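Internalin C2 (Listeria monocytogenes serotype 4b str. F2365, PDB 4FHO) is a leucine-rich-repeat internalin of a bacterial pathogen, probably involved in adhesion to or invasion of host cells through protein recognition. Local coordinates at residues 90-96 and 112-118; 106-110 and 130-134; 74-80 and 95-101; 46-52 and 67-73. Where two conformers were deposited one is given. Numbering follows the deposited sequence.

Overall arrangement
A solenoid repeats one solution at each turn, and the four contacts sample it on its strand side, on the opposite side and at its N-terminal end. Contacts 1 and 3 share E95 and L96 and join strand 95-97 to its neighbours 117-119 and 73-75 in one parallel sheet; contact 4 brings in the first strand of that sheet, 51-53, where the helical N-terminal cap meets the repeats. Contact 2 lies across the coil, between 3-10 segments, and has no hydrogen bond across it, whereas the other three are joined by backbone hydrogen bonds. None is wholly buried: most leucines and isoleucines turn inward, while the more exposed residues differ, with glutamates in contact 3, asparagines in contact 4 and alanine and proline in contact 2.

Contact 1: 90-96 and 112-118; sequences LTKITEL and LQSIKTL
S114 lies against the backbone of 91-93, its CB directed toward that segment and its p rotamer (chi1 59°) carrying OG to 2.6 Å from I93 O, to which it donates a hydrogen bond. The serine sits inside a type I turn from L112 to I115, closed by I115 N to L112 O at 3.2 Å, which brings the chain round into the strand. From there the two segments run parallel, E95 pairing with T117 (CA-CA 4.8 Å) and L96 with L118 (CA-CA 5.1 Å). T94 O is the pivot: it accepts both K116 N at 2.8 Å and T117 N at 2.9 Å, and L96 N then returns a bond to T117 O at 3.0 Å. CA-H...O contacts fill in between, E95 CA to T117 O and L118 CA to L96 O, each 3.5 Å. Beneath the sheet the aliphatic groups interlock. L96 and L118 share the t,p rotamer and pack in step, L96 CB lying 4.0 Å from L118 CD1, while L96 CD2 meets I115 CD1 at 3.7 Å and L112 CD1 at 4.2 Å. I93 CG2 rests 4.1 Å from I115 CG1, and L112 CD2 lies 4.5 Å from L90 CB. E95 and T117 occupy the concave face, turned from the leucine core. Equivalent positions 22 residues apart thus meet in the parallel sheet of a leucine-rich-repeat solenoid.

Contact 2: 106-110 and 130-134; sequences VSAIA and PLAGL
The ring of P130 is the main bump on its side, its CB directed toward 106-110 and its CB and CG entering the shallow hollow formed by V106, S107 and A110. P130 CB comes to 3.3 Å from V106 O, P130 CG to 3.7 Å from S107 CA, and A110 CB fits from the other segment against P130, 3.3 Å from its O and 4.0 Å from its CB. A CA-H...O contact, A110 CA to P130 O at 3.3 Å, accompanies this close fit; the CA atoms of A110 and P130 are 4.7 Å apart. The hollow is made by a 3-10 turn over 107-109, with I109 N to V106 O at 3.2 Å and A110 N to S107 O at 3.3 Å. P130 and L131 belong to a second, begun earlier in the chain. As in internalins, such turns lie across the leucine-rich-repeat coil from its strands, each packing against the next. Further in, I109 (p,t) extends CD1 to L131 CD2 at 3.5 Å and to L134 CD1 at 4.1 Å; V106 CG2 lies 3.9 Å from L131 CD2. L131 and L134 are both m,t, and L134 N bonds L131 O at 2.9 Å. The tip of L134 fits beneath the carbonyls of the first turn, CD2 lying 3.6 Å from I109 O and 3.7 Å from A110 O.

Contact 3: 74-80 and 95-101; sequences LELKDNQ and ELELSGN
D78 N donates to S99 O at 2.7 Å and N101 ND2 to L76 O at 2.8 Å, two short bonds that knit the turns following neighbouring strands of a leucine-rich-repeat solenoid. N101 (chi1 -73°) also gives ND2 to L98 O at 2.9 Å; N79 ND2 reaches L76 O at 3.0 Å and also hydrogen-bonds A54 O of the preceding coil. These are the asparagines of the repeat, whose side chains bond successive loop carbonyls, characteristic of the family. Upstream, the strands pair in parallel, L74 with L96 (CA-CA 5.0 Å) and E75 with E97 (CA-CA 4.8 Å), through L74 N to E95 O at 2.9 Å, E97 N to L74 O at 2.9 Å and L76 N to E97 O at 2.8 Å. A type II turn from L98 to N101 has G100 at phi 85°, where a CB would collide with D78 OD1. Waters extend the network: one joins K77 N (3.2 Å) to E97 OE1 (3.0 Å), another D78 OD1 (2.9 Å) to S99 OG (2.7 Å). On the concave face three glutamates crowd, E75 OE2 lying 3.3 Å from E95 OE1 in the conformer given and 3.7 Å from E97 OE2. On the opposite face L74 packs on L96, and just beyond the strands L76 packs on L98: L74 CD2 lies 3.9 Å from L96 CD1, and L76 CB 4.0 Å from L98 CD2.

Contact 4: 46-52 and 67-73; sequences LDGIATL and YLNNLIG
Backbone hydrogen bonds set the register: A50 O accepts I72 N at 2.7 Å and G73 N at 3.2 Å, and L52 N donates to G73 O at 3.0 Å, pairing T51 with G73 in parallel (CA-CA 4.6 Å). T51 CA adds a CA-H...O contact to G73 O at 3.3 Å. A type I turn from L68 to L71 brings two asparagines to D47. N69 ND2 bonds D47 OD1 at 2.7 Å and N70 ND2 bonds D47 O at 2.9 Å, while N70 OD1 accepts a hydrogen bond from K92 NZ of the next repeat. The apolar part centres on L68 (m,t), whose CD2 touches L46 CD2 at 3.7 Å and I49 CD1 at 3.8 Å and whose CD1 meets L52 CD2 at 3.6 Å. L71 (t,p) places CD1 4.0 Å from L52 CB and 4.1 Å from I49 CG2; L46 CD1 lies 3.7 Å from Y67 CB. Helix 22-31 covers L46, I49 and L52, as expected where the helical N-terminal cap of an internalin merges with its leucine-rich repeats.

Contact 1: 90-96 and 112-118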
loop_
_atom_site.group_PDB
_atom_site.type_symbol
_atom_site.label_atom_id
_atom_site.label_comp_id
_atom_site.label_asym_id
_atom_site.label_seq_id
_atom_site.Cartn_x
_atom_site.Cartn_y
_atom_site.Cartn_z
ATOM N N LEU A 90 1.351 -15.024 -0.190
ATOM C CA LEU A 90 0.271 -14.727 0.755
ATOM C C LEU A 90 -1.010 -14.434 -0.025
ATOM O O LEU A 90 -0.997 -13.611 -0.946
ATOM C CB LEU A 90 0.609 -13.539 1.659
ATOM C CG LEU A 90 1.812 -13.673 2.617
ATOM C CD1 LEU A 90 1.943 -12.451 3.501
ATOM C CD2 LEU A 90 1.725 -14.920 3.481
ATOM N N THR A 91 -2.093 -15.115 0.349
ATOM C CA THR A 91 -3.361 -15.082 -0.392
ATOM C C THR A 91 -4.523 -14.380 0.324
ATOM O O THR A 91 -5.530 -14.116 -0.325
ATOM C CB THR A 91 -3.794 -16.521 -0.755
ATOM O OG1 THR A 91 -3.977 -17.277 0.450
ATOM C CG2 THR A 91 -2.725 -17.200 -1.632
ATOM N N LYS A 92 -4.386 -14.066 1.622
ATOM C CA LYS A 92 -5.446 -13.427 2.436
ATOM C C LYS A 92 -5.116 -12.021 3.000
ATOM O O LYS A 92 -5.942 -11.450 3.708
ATOM C CB LYS A 92 -5.829 -14.367 3.589
ATOM C CG LYS A 92 -6.442 -15.668 3.098
ATOM C CD LYS A 92 -6.876 -16.568 4.239
ATOM C CE LYS A 92 -7.235 -17.956 3.735
ATOM N NZ LYS A 92 -7.227 -18.909 4.877
ATOM N N ILE A 93 -3.937 -11.471 2.676
ATOM C CA ILE A 93 -3.546 -10.112 3.110
ATOM C C ILE A 93 -4.467 -9.087 2.425
ATOM O O ILE A 93 -4.618 -9.129 1.204
ATOM C CB ILE A 93 -2.028 -9.829 2.885
ATOM C CG1 ILE A 93 -1.624 -8.448 3.431
ATOM C CG2 ILE A 93 -1.635 -9.908 1.422
ATOM C CD1 ILE A 93 -0.127 -8.282 3.609
ATOM N N THR A 94 -5.162 -8.268 3.227
ATOM C CA THR A 94 -6.018 -7.158 2.723
ATOM C C THR A 94 -5.481 -5.742 3.028
ATOM O O THR A 94 -5.888 -4.793 2.373
ATOM C CB THR A 94 -7.472 -7.257 3.246
ATOM O OG1 THR A 94 -7.510 -7.098 4.663
ATOM C CG2 THR A 94 -8.102 -8.596 2.876
ATOM N N GLU A 95 -4.612 -5.636 4.037
ATOM C CA GLU A 95 -4.043 -4.377 4.505
ATOM C C GLU A 95 -2.532 -4.545 4.550
ATOM O O GLU A 95 -2.022 -5.371 5.312
ATOM C CB GLU A 95 -4.608 -4.029 5.888
ATOM C CG GLU A 95 -4.049 -2.752 6.507
ATOM C CD GLU A 95 -3.251 -2.987 7.790
ATOM O OE1 GLU A 95 -3.860 -3.053 8.889
ATOM O OE2 GLU A 95 -2.005 -3.072 7.706
ATOM N N LEU A 96 -1.823 -3.784 3.717
ATOM C CA LEU A 96 -0.350 -3.797 3.678
ATOM C C LEU A 96 0.187 -2.363 3.810
ATOM O O LEU A 96 -0.056 -1.542 2.941
ATOM C CB LEU A 96 0.130 -4.448 2.382
ATOM C CG LEU A 96 1.625 -4.633 2.173
ATOM C CD1 LEU A 96 2.304 -5.388 3.320
ATOM C CD2 LEU A 96 1.807 -5.344 0.841
ATOM N N LEU A 112 -0.472 -10.215 -5.214
ATOM C CA LEU A 112 -1.289 -10.101 -3.990
ATOM C C LEU A 112 -2.678 -9.508 -4.300
ATOM O O LEU A 112 -2.998 -8.406 -3.846
ATOM C CB LEU A 112 -0.546 -9.263 -2.924
ATOM C CG LEU A 112 0.871 -9.703 -2.529
ATOM C CD1 LEU A 112 1.381 -8.840 -1.397
ATOM C CD2 LEU A 112 0.940 -11.162 -2.142
ATOM N N GLN A 113 -3.497 -10.258 -5.046
ATOM C CA GLN A 113 -4.813 -9.784 -5.553
ATOM C C GLN A 113 -5.822 -9.457 -4.442
ATOM O O GLN A 113 -6.690 -8.590 -4.631
ATOM C CB GLN A 113 -5.435 -10.799 -6.539
ATOM C CG GLN A 113 -6.665 -10.279 -7.293
ATOM C CD GLN A 113 -7.139 -11.165 -8.438
ATOM O OE1 GLN A 113 -6.757 -12.335 -8.553
ATOM N NE2 GLN A 113 -7.989 -10.607 -9.294
ATOM N N SER A 114 -5.676 -10.103 -3.281
ATOM C CA SER A 114 -6.532 -9.828 -2.105
ATOM C C SER A 114 -6.405 -8.430 -1.467
ATOM O O SER A 114 -7.287 -8.060 -0.669
ATOM C CB SER A 114 -6.321 -10.903 -1.025
ATOM O OG SER A 114 -4.973 -10.971 -0.586
ATOM N N ILE A 115 -5.347 -7.664 -1.791
ATOM C CA ILE A 115 -5.086 -6.358 -1.121
ATOM C C ILE A 115 -6.181 -5.306 -1.388
ATOM O O ILE A 115 -6.501 -5.007 -2.548
ATOM C CB ILE A 115 -3.695 -5.765 -1.453
ATOM C CG1 ILE A 115 -2.583 -6.663 -0.909
ATOM C CG2 ILE A 115 -3.506 -4.396 -0.806
ATOM C CD1 ILE A 115 -1.182 -6.174 -1.243
ATOM N N LYS A 116 -6.762 -4.788 -0.302
ATOM C CA LYS A 116 -7.752 -3.692 -0.330
ATOM C C LYS A 116 -7.144 -2.329 0.045
ATOM O O LYS A 116 -7.544 -1.324 -0.519
ATOM C CB LYS A 116 -8.912 -3.979 0.625
ATOM C CG LYS A 116 -9.836 -5.101 0.169
ATOM C CD LYS A 116 -10.678 -5.614 1.336
ATOM C CE LYS A 116 -12.128 -5.878 0.990
ATOM N NZ LYS A 116 -12.888 -6.033 2.259
ATOM N N THR A 117 -6.216 -2.307 0.994
ATOM C CA THR A 117 -5.562 -1.057 1.455
ATOM C C THR A 117 -4.056 -1.234 1.323
ATOM O O THR A 117 -3.493 -2.189 1.878
ATOM C CB THR A 117 -5.963 -0.734 2.906
ATOM O OG1 THR A 117 -7.381 -0.508 2.977
ATOM C CG2 THR A 117 -5.194 0.500 3.491
ATOM N N LEU A 118 -3.417 -0.329 0.576
ATOM C CA LEU A 118 -1.985 -0.387 0.315
ATOM C C LEU A 118 -1.345 0.972 0.561
ATOM O O LEU A 118 -1.764 1.956 -0.040
ATOM C CB LEU A 118 -1.744 -0.827 -1.132
ATOM C CG LEU A 118 -0.311 -0.953 -1.624
ATOM C CD1 LEU A 118 0.459 -1.864 -0.685
ATOM C CD2 LEU A 118 -0.285 -1.513 -3.047
#

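Contact 2: 106-110 and 130-134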
loop_
_atom_site.group_PDB
_atom_site.type_symbol
_atom_site.label_atom_id
_atom_site.label_comp_id
_atom_site.label_asym_id
_atom_site.label_seq_id
_atom_site.Cartn_x
_atom_site.Cartn_y
_atom_site.Cartn_z
ATOM N N VAL A 106 8.075 -2.255 -6.323
ATOM C CA VAL A 106 7.089 -3.143 -5.672
ATOM C C VAL A 106 6.682 -4.323 -6.588
ATOM O O VAL A 106 5.539 -4.768 -6.559
ATOM C CB VAL A 106 5.881 -2.326 -5.160
ATOM C CG1 VAL A 106 6.346 -1.384 -4.055
ATOM C CG2 VAL A 106 5.203 -1.578 -6.297
ATOM N N SER A 107 7.637 -4.853 -7.355
ATOM C CA SER A 107 7.386 -6.015 -8.251
ATOM C C SER A 107 6.828 -7.215 -7.493
ATOM O O SER A 107 5.912 -7.884 -7.969
ATOM C CB SER A 107 8.658 -6.423 -9.004
ATOM O OG SER A 107 9.109 -5.364 -9.830
ATOM N N ALA A 108 7.343 -7.440 -6.286
ATOM C CA ALA A 108 6.963 -8.587 -5.466
ATOM C C ALA A 108 5.501 -8.621 -4.994
ATOM O O ALA A 108 5.068 -9.673 -4.536
ATOM C CB ALA A 108 7.900 -8.721 -4.257
ATOM N N ILE A 109 4.757 -7.516 -5.077
ATOM C CA ILE A 109 3.349 -7.516 -4.643
ATOM C C ILE A 109 2.317 -7.718 -5.754
ATOM O O ILE A 109 1.115 -7.786 -5.451
ATOM C CB ILE A 109 2.998 -6.279 -3.778
ATOM C CG1 ILE A 109 2.948 -4.974 -4.576
ATOM C CG2 ILE A 109 3.989 -6.144 -2.630
ATOM C CD1 ILE A 109 2.155 -3.904 -3.873
ATOM N N ALA A 110 2.768 -7.827 -7.015
ATOM C CA ALA A 110 1.859 -7.914 -8.176
ATOM C C ALA A 110 0.843 -9.070 -8.131
ATOM O O ALA A 110 -0.249 -8.947 -8.686
ATOM C CB ALA A 110 2.640 -7.923 -9.501
ATOM N N PRO A 130 3.459 -2.792 -11.312
ATOM C CA PRO A 130 3.032 -3.999 -10.582
ATOM C C PRO A 130 1.667 -3.942 -9.883
ATOM O O PRO A 130 1.121 -4.988 -9.561
ATOM C CB PRO A 130 4.153 -4.183 -9.548
ATOM C CG PRO A 130 5.354 -3.595 -10.216
ATOM C CD PRO A 130 4.768 -2.339 -10.808
ATOM N N LEU A 131 1.111 -2.755 -9.673
ATOM C CA LEU A 131 -0.198 -2.628 -9.022
ATOM C C LEU A 131 -1.395 -2.923 -9.952
ATOM O O LEU A 131 -2.502 -3.135 -9.450
ATOM C CB LEU A 131 -0.345 -1.235 -8.361
ATOM C CG LEU A 131 0.804 -0.728 -7.468
ATOM C CD1 LEU A 131 0.370 0.515 -6.681
ATOM C CD2 LEU A 131 1.335 -1.794 -6.515
ATOM N N ALA A 132 -1.194 -2.965 -11.277
ATOM C CA ALA A 132 -2.329 -3.113 -12.231
ATOM C C ALA A 132 -3.249 -4.321 -12.023
ATOM O O ALA A 132 -4.430 -4.245 -12.359
ATOM C CB ALA A 132 -1.837 -3.082 -13.673
ATOM N N GLY A 133 -2.711 -5.402 -11.449
ATOM C CA GLY A 133 -3.485 -6.616 -11.114
ATOM C C GLY A 133 -4.215 -6.632 -9.773
ATOM O O GLY A 133 -4.943 -7.592 -9.465
ATOM N N LEU A 134 -4.026 -5.580 -8.979
ATOM C CA LEU A 134 -4.605 -5.472 -7.627
ATOM C C LEU A 134 -6.012 -4.885 -7.730
ATOM O O LEU A 134 -6.289 -3.770 -7.265
ATOM C CB LEU A 134 -3.691 -4.649 -6.725
ATOM C CG LEU A 134 -2.232 -5.098 -6.653
ATOM C CD1 LEU A 134 -1.512 -4.330 -5.549
ATOM C CD2 LEU A 134 -2.082 -6.592 -6.441
#

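Contact 3: 74-80 and 95-101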
loop_
_atom_site.group_PDB
_atom_site.type_symbol
_atom_site.label_atom_id
_atom_site.label_comp_id
_atom_site.label_asym_id
_atom_site.label_seq_id
_atom_site.Cartn_x
_atom_site.Cartn_y
_atom_site.Cartn_z
ATOM N N LEU A 74 -0.762 -6.309 7.698
ATOM C CA LEU A 74 0.670 -6.199 7.957
ATOM C C LEU A 74 1.048 -4.719 8.029
ATOM O O LEU A 74 0.905 -3.996 7.053
ATOM C CB LEU A 74 1.468 -6.951 6.867
ATOM C CG LEU A 74 2.967 -7.161 7.094
ATOM C CD1 LEU A 74 3.300 -7.831 8.434
ATOM C CD2 LEU A 74 3.533 -7.962 5.939
ATOM N N GLU A 75 1.509 -4.294 9.204
ATOM C CA GLU A 75 1.819 -2.908 9.499
ATOM C C GLU A 75 3.325 -2.842 9.735
ATOM O O GLU A 75 3.817 -3.250 10.801
ATOM C CB GLU A 75 1.009 -2.435 10.717
ATOM C CG GLU A 75 -0.496 -2.490 10.509
ATOM C CD GLU A 75 -1.313 -2.078 11.738
ATOM O OE1 GLU A 75 -0.809 -2.146 12.887
ATOM O OE2 GLU A 75 -2.487 -1.692 11.543
ATOM N N LEU A 76 4.046 -2.342 8.732
ATOM C CA LEU A 76 5.513 -2.308 8.742
ATOM C C LEU A 76 6.063 -0.928 8.395
ATOM O O LEU A 76 7.205 -0.812 7.905
ATOM C CB LEU A 76 6.058 -3.384 7.801
ATOM C CG LEU A 76 5.814 -4.842 8.205
ATOM C CD1 LEU A 76 6.246 -5.818 7.114
ATOM C CD2 LEU A 76 6.489 -5.204 9.518
ATOM N N LYS A 77 5.283 0.117 8.707
ATOM C CA LYS A 77 5.686 1.512 8.506
ATOM C C LYS A 77 7.019 1.859 9.200
ATOM O O LYS A 77 7.282 1.418 10.322
ATOM C CB LYS A 77 4.568 2.499 8.947
ATOM C CG LYS A 77 4.943 3.979 8.929
ATOM C CD LYS A 77 3.747 4.903 9.173
ATOM C CE LYS A 77 4.128 6.344 8.866
ATOM N NZ LYS A 77 3.167 7.331 9.432
ATOM N N ASP A 78 7.841 2.644 8.497
ATOM C CA ASP A 78 9.079 3.233 9.046
ATOM C C ASP A 78 10.110 2.214 9.511
ATOM O O ASP A 78 10.711 2.366 10.544
ATOM C CB ASP A 78 8.759 4.269 10.130
ATOM C CG ASP A 78 8.082 5.524 9.574
ATOM O OD1 ASP A 78 8.235 5.838 8.376
ATOM O OD2 ASP A 78 7.413 6.210 10.366
ATOM N N ASN A 79 10.283 1.165 8.711
ATOM C CA ASN A 79 11.346 0.188 8.900
ATOM C C ASN A 79 12.350 0.366 7.750
ATOM O O ASN A 79 12.253 1.345 6.993
ATOM C CB ASN A 79 10.722 -1.203 9.017
ATOM C CG ASN A 79 10.040 -1.412 10.373
ATOM O OD1 ASN A 79 10.681 -1.313 11.405
ATOM N ND2 ASN A 79 8.740 -1.617 10.366
ATOM N N GLN A 80 13.307 -0.553 7.614
ATOM C CA GLN A 80 14.310 -0.469 6.557
ATOM C C GLN A 80 14.289 -1.750 5.729
ATOM O O GLN A 80 15.315 -2.361 5.489
ATOM C CB GLN A 80 15.696 -0.183 7.148
ATOM C CG GLN A 80 15.783 1.171 7.858
ATOM C CD GLN A 80 15.234 1.138 9.268
ATOM O OE1 GLN A 80 15.521 0.219 10.027
ATOM N NE2 GLN A 80 14.391 2.116 9.608
ATOM N N GLU A 95 -4.612 -5.636 4.037
ATOM C CA GLU A 95 -4.043 -4.377 4.505
ATOM C C GLU A 95 -2.532 -4.545 4.550
ATOM O O GLU A 95 -2.022 -5.371 5.312
ATOM C CB GLU A 95 -4.608 -4.029 5.888
ATOM C CG GLU A 95 -4.049 -2.752 6.507
ATOM C CD GLU A 95 -3.251 -2.987 7.790
ATOM O OE1 GLU A 95 -3.860 -3.053 8.889
ATOM O OE2 GLU A 95 -2.005 -3.072 7.706
ATOM N N LEU A 96 -1.823 -3.784 3.717
ATOM C CA LEU A 96 -0.350 -3.797 3.678
ATOM C C LEU A 96 0.187 -2.363 3.810
ATOM O O LEU A 96 -0.056 -1.542 2.941
ATOM C CB LEU A 96 0.130 -4.448 2.382
ATOM C CG LEU A 96 1.625 -4.633 2.173
ATOM C CD1 LEU A 96 2.304 -5.388 3.320
ATOM C CD2 LEU A 96 1.807 -5.344 0.841
ATOM N N GLU A 97 0.882 -2.081 4.912
ATOM C CA GLU A 97 1.421 -0.745 5.206
ATOM C C GLU A 97 2.936 -0.832 5.208
ATOM O O GLU A 97 3.534 -1.400 6.123
ATOM C CB GLU A 97 0.906 -0.217 6.547
ATOM C CG GLU A 97 -0.611 0.015 6.571
ATOM C CD GLU A 97 -1.142 0.440 7.949
ATOM O OE1 GLU A 97 -0.431 1.148 8.699
ATOM O OE2 GLU A 97 -2.282 0.068 8.284
ATOM N N LEU A 98 3.543 -0.281 4.160
ATOM C CA LEU A 98 4.985 -0.311 3.945
ATOM C C LEU A 98 5.632 1.060 3.855
ATOM O O LEU A 98 6.809 1.158 3.472
ATOM C CB LEU A 98 5.267 -1.135 2.690
ATOM C CG LEU A 98 4.996 -2.634 2.790
ATOM C CD1 LEU A 98 5.173 -3.241 1.412
ATOM C CD2 LEU A 98 5.930 -3.282 3.805
ATOM N N SER A 99 4.883 2.102 4.235
ATOM C CA SER A 99 5.339 3.503 4.249
ATOM C C SER A 99 6.733 3.704 4.886
ATOM O O SER A 99 6.990 3.179 5.955
ATOM C CB SER A 99 4.303 4.365 5.000
ATOM O OG SER A 99 4.796 5.669 5.275
ATOM N N GLY A 100 7.604 4.457 4.217
ATOM C CA GLY A 100 8.944 4.779 4.732
ATOM C C GLY A 100 10.053 3.761 4.461
ATOM O O GLY A 100 11.214 4.066 4.702
ATOM N N ASN A 101 9.713 2.564 3.962
ATOM C CA ASN A 101 10.692 1.525 3.697
ATOM C C ASN A 101 11.389 1.781 2.367
ATOM O O ASN A 101 10.730 2.142 1.412
ATOM C CB ASN A 101 10.056 0.117 3.676
ATOM C CG ASN A 101 9.684 -0.376 5.061
ATOM O OD1 ASN A 101 10.527 -0.877 5.798
ATOM N ND2 ASN A 101 8.413 -0.224 5.426
HETATM O O HOH W 1 2.316 0.468 9.798
HETATM O O HOH W 2 6.777 7.217 6.335
#

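Contact 4: 46-52 and 67-73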
loop_
_atom_site.group_PDB
_atom_site.type_symbol
_atom_site.label_atom_id
_atom_site.label_comp_id
_atom_site.label_asym_id
_atom_site.label_seq_id
_atom_site.Cartn_x
_atom_site.Cartn_y
_atom_site.Cartn_z
ATOM N N LEU A 46 1.446 -20.121 14.016
ATOM C CA LEU A 46 1.661 -19.203 12.888
ATOM C C LEU A 46 0.377 -18.980 12.071
ATOM O O LEU A 46 0.077 -17.846 11.709
ATOM C CB LEU A 46 2.813 -19.704 11.997
ATOM C CG LEU A 46 4.210 -19.821 12.626
ATOM C CD1 LEU A 46 5.244 -20.189 11.583
ATOM C CD2 LEU A 46 4.620 -18.507 13.287
ATOM N N ASP A 47 -0.386 -20.050 11.823
ATOM C CA ASP A 47 -1.682 -19.950 11.108
ATOM C C ASP A 47 -2.769 -19.146 11.855
ATOM O O ASP A 47 -3.712 -18.672 11.215
ATOM C CB ASP A 47 -2.209 -21.347 10.691
ATOM C CG ASP A 47 -1.453 -21.953 9.489
ATOM O OD1 ASP A 47 -0.822 -21.229 8.695
ATOM O OD2 ASP A 47 -1.496 -23.181 9.320
ATOM N N GLY A 48 -2.632 -18.985 13.181
ATOM C CA GLY A 48 -3.518 -18.135 13.986
ATOM C C GLY A 48 -3.184 -16.641 14.045
ATOM O O GLY A 48 -3.920 -15.896 14.677
ATOM N N ILE A 49 -2.093 -16.197 13.401
ATOM C CA ILE A 49 -1.746 -14.759 13.346
ATOM C C ILE A 49 -2.550 -14.098 12.224
ATOM O O ILE A 49 -2.292 -14.337 11.043
ATOM C CB ILE A 49 -0.229 -14.503 13.142
ATOM C CG1 ILE A 49 0.580 -15.180 14.253
ATOM C CG2 ILE A 49 0.063 -12.994 13.128
ATOM C CD1 ILE A 49 2.078 -15.020 14.138
ATOM N N ALA A 50 -3.516 -13.260 12.601
ATOM C CA ALA A 50 -4.339 -12.512 11.651
ATOM C C ALA A 50 -3.700 -11.172 11.274
ATOM O O ALA A 50 -3.751 -10.783 10.118
ATOM C CB ALA A 50 -5.741 -12.309 12.212
ATOM N N THR A 51 -3.124 -10.477 12.259
ATOM C CA THR A 51 -2.493 -9.171 12.084
ATOM C C THR A 51 -1.128 -9.143 12.763
ATOM O O THR A 51 -0.940 -9.763 13.820
ATOM C CB THR A 51 -3.363 -8.027 12.661
ATOM O OG1 THR A 51 -3.611 -8.257 14.048
ATOM C CG2 THR A 51 -4.700 -7.943 11.941
ATOM N N LEU A 52 -0.183 -8.444 12.137
ATOM C CA LEU A 52 1.189 -8.306 12.642
ATOM C C LEU A 52 1.613 -6.842 12.456
ATOM O O LEU A 52 1.456 -6.290 11.353
ATOM C CB LEU A 52 2.125 -9.276 11.908
ATOM C CG LEU A 52 3.499 -9.599 12.510
ATOM C CD1 LEU A 52 3.377 -10.240 13.889
ATOM C CD2 LEU A 52 4.291 -10.511 11.589
ATOM N N TYR A 67 5.285 -18.052 6.086
ATOM C CA TYR A 67 4.598 -19.073 6.897
ATOM C C TYR A 67 3.305 -18.568 7.531
ATOM O O TYR A 67 2.508 -19.376 8.010
ATOM C CB TYR A 67 5.533 -19.655 7.974
ATOM C CG TYR A 67 6.781 -20.274 7.404
ATOM C CD1 TYR A 67 6.718 -21.484 6.689
ATOM C CD2 TYR A 67 8.032 -19.658 7.544
ATOM C CE1 TYR A 67 7.862 -22.047 6.120
ATOM C CE2 TYR A 67 9.183 -20.231 7.011
ATOM C CZ TYR A 67 9.095 -21.427 6.300
ATOM O OH TYR A 67 10.231 -21.985 5.763
ATOM N N LEU A 68 3.085 -17.252 7.532
ATOM C CA LEU A 68 1.856 -16.677 8.077
ATOM C C LEU A 68 0.757 -16.721 6.993
ATOM O O LEU A 68 0.397 -15.688 6.417
ATOM C CB LEU A 68 2.119 -15.271 8.637
ATOM C CG LEU A 68 3.308 -15.139 9.604
ATOM C CD1 LEU A 68 3.363 -13.722 10.144
ATOM C CD2 LEU A 68 3.246 -16.128 10.749
ATOM N N ASN A 69 0.218 -17.928 6.759
ATOM C CA ASN A 69 -0.746 -18.190 5.659
ATOM C C ASN A 69 -2.017 -17.337 5.737
ATOM O O ASN A 69 -2.459 -16.806 4.724
ATOM C CB ASN A 69 -1.151 -19.669 5.583
ATOM C CG ASN A 69 0.010 -20.582 5.272
ATOM O OD1 ASN A 69 0.639 -20.482 4.211
ATOM N ND2 ASN A 69 0.313 -21.475 6.203
ATOM N N ASN A 70 -2.566 -17.191 6.945
ATOM C CA ASN A 70 -3.833 -16.491 7.174
ATOM C C ASN A 70 -3.667 -15.024 7.608
ATOM O O ASN A 70 -4.620 -14.440 8.130
ATOM C CB ASN A 70 -4.677 -17.275 8.202
ATOM C CG ASN A 70 -4.931 -18.710 7.765
ATOM O OD1 ASN A 70 -5.169 -18.967 6.589
ATOM N ND2 ASN A 70 -4.853 -19.648 8.705
ATOM N N LEU A 71 -2.480 -14.437 7.366
ATOM C CA LEU A 71 -2.212 -13.016 7.668
ATOM C C LEU A 71 -3.161 -12.145 6.824
ATOM O O LEU A 71 -3.311 -12.375 5.618
ATOM C CB LEU A 71 -0.758 -12.655 7.363
ATOM C CG LEU A 71 -0.241 -11.295 7.872
ATOM C CD1 LEU A 71 -0.221 -11.241 9.388
ATOM C CD2 LEU A 71 1.143 -11.053 7.296
ATOM N N ILE A 72 -3.828 -11.214 7.498
ATOM C CA ILE A 72 -4.814 -10.281 6.936
ATOM C C ILE A 72 -4.264 -8.843 6.890
ATOM O O ILE A 72 -4.454 -8.156 5.893
ATOM C CB ILE A 72 -6.137 -10.340 7.751
ATOM C CG1 ILE A 72 -6.878 -11.652 7.466
ATOM C CG2 ILE A 72 -7.075 -9.185 7.425
ATOM C CD1 ILE A 72 -8.029 -11.928 8.413
ATOM N N GLY A 73 -3.605 -8.405 7.961
ATOM C CA GLY A 73 -3.050 -7.044 8.081
ATOM C C GLY A 73 -1.573 -7.074 8.428
ATOM O O GLY A 73 -1.173 -7.792 9.343
#